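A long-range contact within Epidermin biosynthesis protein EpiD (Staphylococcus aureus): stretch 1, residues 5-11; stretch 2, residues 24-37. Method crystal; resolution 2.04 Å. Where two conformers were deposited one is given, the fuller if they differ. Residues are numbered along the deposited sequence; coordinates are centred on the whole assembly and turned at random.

Stretch 1, residues 5-11: GENVLIC
Stretch 2, residues 24-37: YIIELKSKFDEVNV

Parallel strands pair by staggered hydrogen bonds, and EpiD offers a compact example. The best-aligned bond runs from Ile10 N to Asn36 O (2.8 Å, 175°). Asn36 N donates to Val8 O and Val8 N to Glu34 O, both at 3.2 Å, so Val8 and Asn36 each use both N and O, while Leu9 and Val35, between the bonded residues, turn theirs away from this pairing. The register follows: Val8 beside Val35, Leu9 beside Asn36 and Ile10 beside Val37, with CA-CA spacings of 5.2, 4.8 and 4.8 Å. The strand axes run parallel, crossing at -22°, with extended phi/psi throughout (Val8 -120/146, Val35 -121/118). Ahead of the ladder, Asp33 N donates to Glu6 O (2.8 Å, 141°), and the m rotamer of Asn7 lets OD1 accept from Glu34 N at 3.2 Å.

Alternation sorts the side chains. Leu9 and Asn36 share one face, where Asn36 ND2 bonds Glu34 OE1 at 2.9 Å. The other face carries Val8, Ile10, Val35 and Val37, and it is covered by the helix that carries Ile25 and Leu28, which runs nearly antiparallel (169°) to the first strand, 10.7 Å between axes. Ile10 (m, t) sends CD1 to Val35 CG1 (3.5 Å), Ile25 CG1 (3.6 Å) and Leu28 CD1 (3.9 Å). Val8 (p) sits over the Phe32 ring (chi1 m), CB 3.9 Å from its centroid, a CH-pi contact that closes the apolar layer.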

# COMPACT_ATOMS: atom_id res chain seq x y z
N GLY A 5 2.72 -3.82 -47.44
CA GLY A 5 2.91 -3.45 -46.00
C GLY A 5 1.92 -2.47 -45.37
O GLY A 5 2.35 -1.49 -44.71
N GLU A 6 0.63 -2.74 -45.50
CA GLU A 6 -0.38 -2.01 -44.72
C GLU A 6 -0.38 -2.46 -43.22
O GLU A 6 -0.07 -3.62 -42.91
CB GLU A 6 -1.78 -2.27 -45.31
CG GLU A 6 -2.12 -1.71 -46.71
CD GLU A 6 -3.61 -1.34 -46.85
OE1 GLU A 6 -4.50 -2.09 -46.35
OE2 GLU A 6 -3.91 -0.27 -47.45
N ASN A 7 -0.80 -1.56 -42.31
CA ASN A 7 -1.02 -1.89 -40.90
C ASN A 7 -2.46 -1.73 -40.51
O ASN A 7 -3.13 -0.75 -40.94
CB ASN A 7 -0.23 -0.97 -40.02
CG ASN A 7 1.26 -1.04 -40.29
OD1 ASN A 7 1.82 -2.09 -40.61
ND2 ASN A 7 1.90 0.10 -40.15
N VAL A 8 -2.95 -2.63 -39.67
CA VAL A 8 -4.34 -2.49 -39.20
C VAL A 8 -4.28 -2.37 -37.68
O VAL A 8 -3.39 -2.93 -37.06
CB VAL A 8 -5.22 -3.67 -39.59
CG1 VAL A 8 -4.60 -4.98 -39.04
CG2 VAL A 8 -6.67 -3.46 -39.06
N LEU A 9 -5.19 -1.60 -37.11
CA LEU A 9 -5.28 -1.50 -35.69
C LEU A 9 -6.62 -2.09 -35.32
O LEU A 9 -7.64 -1.70 -35.92
CB LEU A 9 -5.16 -0.04 -35.22
CG LEU A 9 -5.41 0.29 -33.74
CD1 LEU A 9 -4.38 -0.44 -32.80
CD2 LEU A 9 -5.39 1.83 -33.56
N ILE A 10 -6.62 -3.01 -34.34
CA ILE A 10 -7.88 -3.52 -33.80
C ILE A 10 -8.19 -2.81 -32.51
O ILE A 10 -7.40 -2.80 -31.61
CB ILE A 10 -7.82 -5.03 -33.50
CG1 ILE A 10 -7.47 -5.83 -34.76
CG2 ILE A 10 -9.15 -5.52 -32.92
CD1 ILE A 10 -6.81 -7.20 -34.43
N CYS A 11 -9.38 -2.23 -32.44
CA CYS A 11 -9.86 -1.60 -31.23
C CYS A 11 -10.84 -2.54 -30.53
O CYS A 11 -11.86 -2.84 -31.06
CB CYS A 11 -10.51 -0.25 -31.60
SG CYS A 11 -9.33 0.86 -32.48
N TYR A 24 -8.71 -13.43 -34.78
CA TYR A 24 -8.75 -12.37 -35.77
C TYR A 24 -7.35 -11.83 -36.03
O TYR A 24 -6.94 -11.61 -37.18
CB TYR A 24 -9.67 -11.27 -35.28
CG TYR A 24 -11.12 -11.67 -35.17
CD1 TYR A 24 -12.05 -11.30 -36.15
CD2 TYR A 24 -11.59 -12.38 -34.08
CE1 TYR A 24 -13.37 -11.64 -36.03
CE2 TYR A 24 -12.92 -12.74 -33.98
CZ TYR A 24 -13.82 -12.35 -34.94
OH TYR A 24 -15.15 -12.72 -34.82
N ILE A 25 -6.58 -11.64 -34.97
CA ILE A 25 -5.19 -11.21 -35.15
C ILE A 25 -4.44 -12.21 -36.01
O ILE A 25 -3.75 -11.83 -36.96
CB ILE A 25 -4.44 -11.08 -33.82
CG1 ILE A 25 -5.10 -9.99 -32.95
CG2 ILE A 25 -2.97 -10.79 -34.10
CD1 ILE A 25 -4.62 -10.02 -31.48
N ILE A 26 -4.58 -13.50 -35.71
CA ILE A 26 -3.82 -14.51 -36.45
C ILE A 26 -4.14 -14.40 -37.96
O ILE A 26 -3.23 -14.55 -38.82
CB ILE A 26 -4.08 -15.96 -35.91
CG1 ILE A 26 -3.38 -16.17 -34.56
CG2 ILE A 26 -3.61 -17.05 -36.90
CD1 ILE A 26 -3.15 -17.68 -34.20
N GLU A 27 -5.41 -14.17 -38.27
CA GLU A 27 -5.87 -14.14 -39.64
C GLU A 27 -5.54 -12.83 -40.36
O GLU A 27 -5.28 -12.84 -41.54
CB GLU A 27 -7.39 -14.43 -39.70
CG GLU A 27 -7.83 -15.85 -39.27
CD GLU A 27 -6.96 -17.00 -39.86
OE1 GLU A 27 -6.35 -17.76 -39.07
OE2 GLU A 27 -6.92 -17.14 -41.10
N LEU A 28 -5.63 -11.70 -39.66
CA LEU A 28 -5.23 -10.40 -40.21
C LEU A 28 -3.73 -10.36 -40.54
O LEU A 28 -3.35 -9.71 -41.50
CB LEU A 28 -5.67 -9.32 -39.26
CG LEU A 28 -7.19 -9.10 -39.30
CD1 LEU A 28 -7.67 -8.36 -38.07
CD2 LEU A 28 -7.54 -8.33 -40.53
N LYS A 29 -2.91 -11.11 -39.80
CA LYS A 29 -1.50 -11.24 -40.14
C LYS A 29 -1.19 -11.80 -41.54
O LYS A 29 -0.14 -11.54 -42.05
CB LYS A 29 -0.74 -11.99 -39.04
CG LYS A 29 -0.35 -11.02 -37.88
CD LYS A 29 1.14 -10.79 -37.96
CE LYS A 29 1.56 -9.44 -37.57
NZ LYS A 29 2.96 -9.30 -38.05
N SER A 30 -2.12 -12.52 -42.15
CA SER A 30 -1.94 -12.93 -43.56
C SER A 30 -2.14 -11.79 -44.57
O SER A 30 -1.57 -11.86 -45.64
CB SER A 30 -2.89 -14.08 -43.89
OG SER A 30 -4.24 -13.62 -43.87
N LYS A 31 -2.94 -10.76 -44.23
CA LYS A 31 -3.16 -9.61 -45.10
C LYS A 31 -2.33 -8.37 -44.75
O LYS A 31 -2.04 -7.56 -45.61
CB LYS A 31 -4.61 -9.19 -45.06
CG LYS A 31 -5.03 -8.37 -46.25
CD LYS A 31 -6.34 -7.64 -45.97
CE LYS A 31 -7.10 -7.33 -47.23
NZ LYS A 31 -8.42 -6.69 -46.88
N PHE A 32 -1.97 -8.21 -43.48
CA PHE A 32 -1.37 -6.95 -43.01
C PHE A 32 -0.01 -7.16 -42.42
O PHE A 32 0.26 -8.19 -41.82
CB PHE A 32 -2.29 -6.34 -41.98
CG PHE A 32 -3.57 -5.81 -42.54
CD1 PHE A 32 -3.60 -4.59 -43.19
CD2 PHE A 32 -4.74 -6.53 -42.41
CE1 PHE A 32 -4.82 -4.08 -43.69
CE2 PHE A 32 -5.96 -6.03 -42.89
CZ PHE A 32 -5.99 -4.82 -43.55
N ASP A 33 0.89 -6.20 -42.58
CA ASP A 33 2.23 -6.31 -42.00
C ASP A 33 2.15 -6.34 -40.47
O ASP A 33 2.41 -7.34 -39.86
CB ASP A 33 3.13 -5.16 -42.45
CG ASP A 33 4.60 -5.42 -42.15
OD1 ASP A 33 4.91 -6.53 -41.67
OD2 ASP A 33 5.44 -4.52 -42.39
N GLU A 34 1.77 -5.23 -39.86
CA GLU A 34 1.60 -5.19 -38.42
C GLU A 34 0.13 -5.31 -38.13
O GLU A 34 -0.69 -4.70 -38.82
CB GLU A 34 2.09 -3.88 -37.78
CG GLU A 34 3.59 -3.75 -37.63
CD GLU A 34 3.96 -2.41 -36.96
OE1 GLU A 34 3.06 -1.67 -36.46
OE2 GLU A 34 5.15 -2.08 -36.91
N VAL A 35 -0.21 -6.09 -37.10
CA VAL A 35 -1.58 -6.05 -36.56
C VAL A 35 -1.38 -5.65 -35.11
O VAL A 35 -0.73 -6.37 -34.36
CB VAL A 35 -2.28 -7.42 -36.62
CG1 VAL A 35 -3.63 -7.34 -35.89
CG2 VAL A 35 -2.45 -7.91 -38.09
N ASN A 36 -1.94 -4.50 -34.74
CA ASN A 36 -1.76 -3.88 -33.43
C ASN A 36 -3.10 -3.78 -32.75
O ASN A 36 -4.13 -3.85 -33.41
CB ASN A 36 -1.22 -2.44 -33.60
CG ASN A 36 0.16 -2.44 -34.27
OD1 ASN A 36 0.95 -3.27 -33.93
ND2 ASN A 36 0.41 -1.53 -35.25
N VAL A 37 -3.07 -3.60 -31.43
CA VAL A 37 -4.26 -3.68 -30.66
C VAL A 37 -4.28 -2.64 -29.61
O VAL A 37 -3.23 -2.36 -29.03
CB VAL A 37 -4.35 -5.07 -30.00
CG1 VAL A 37 -5.64 -5.19 -29.21
CG2 VAL A 37 -4.32 -6.12 -31.08
O HOH W 1 -0.50 -5.83 -46.37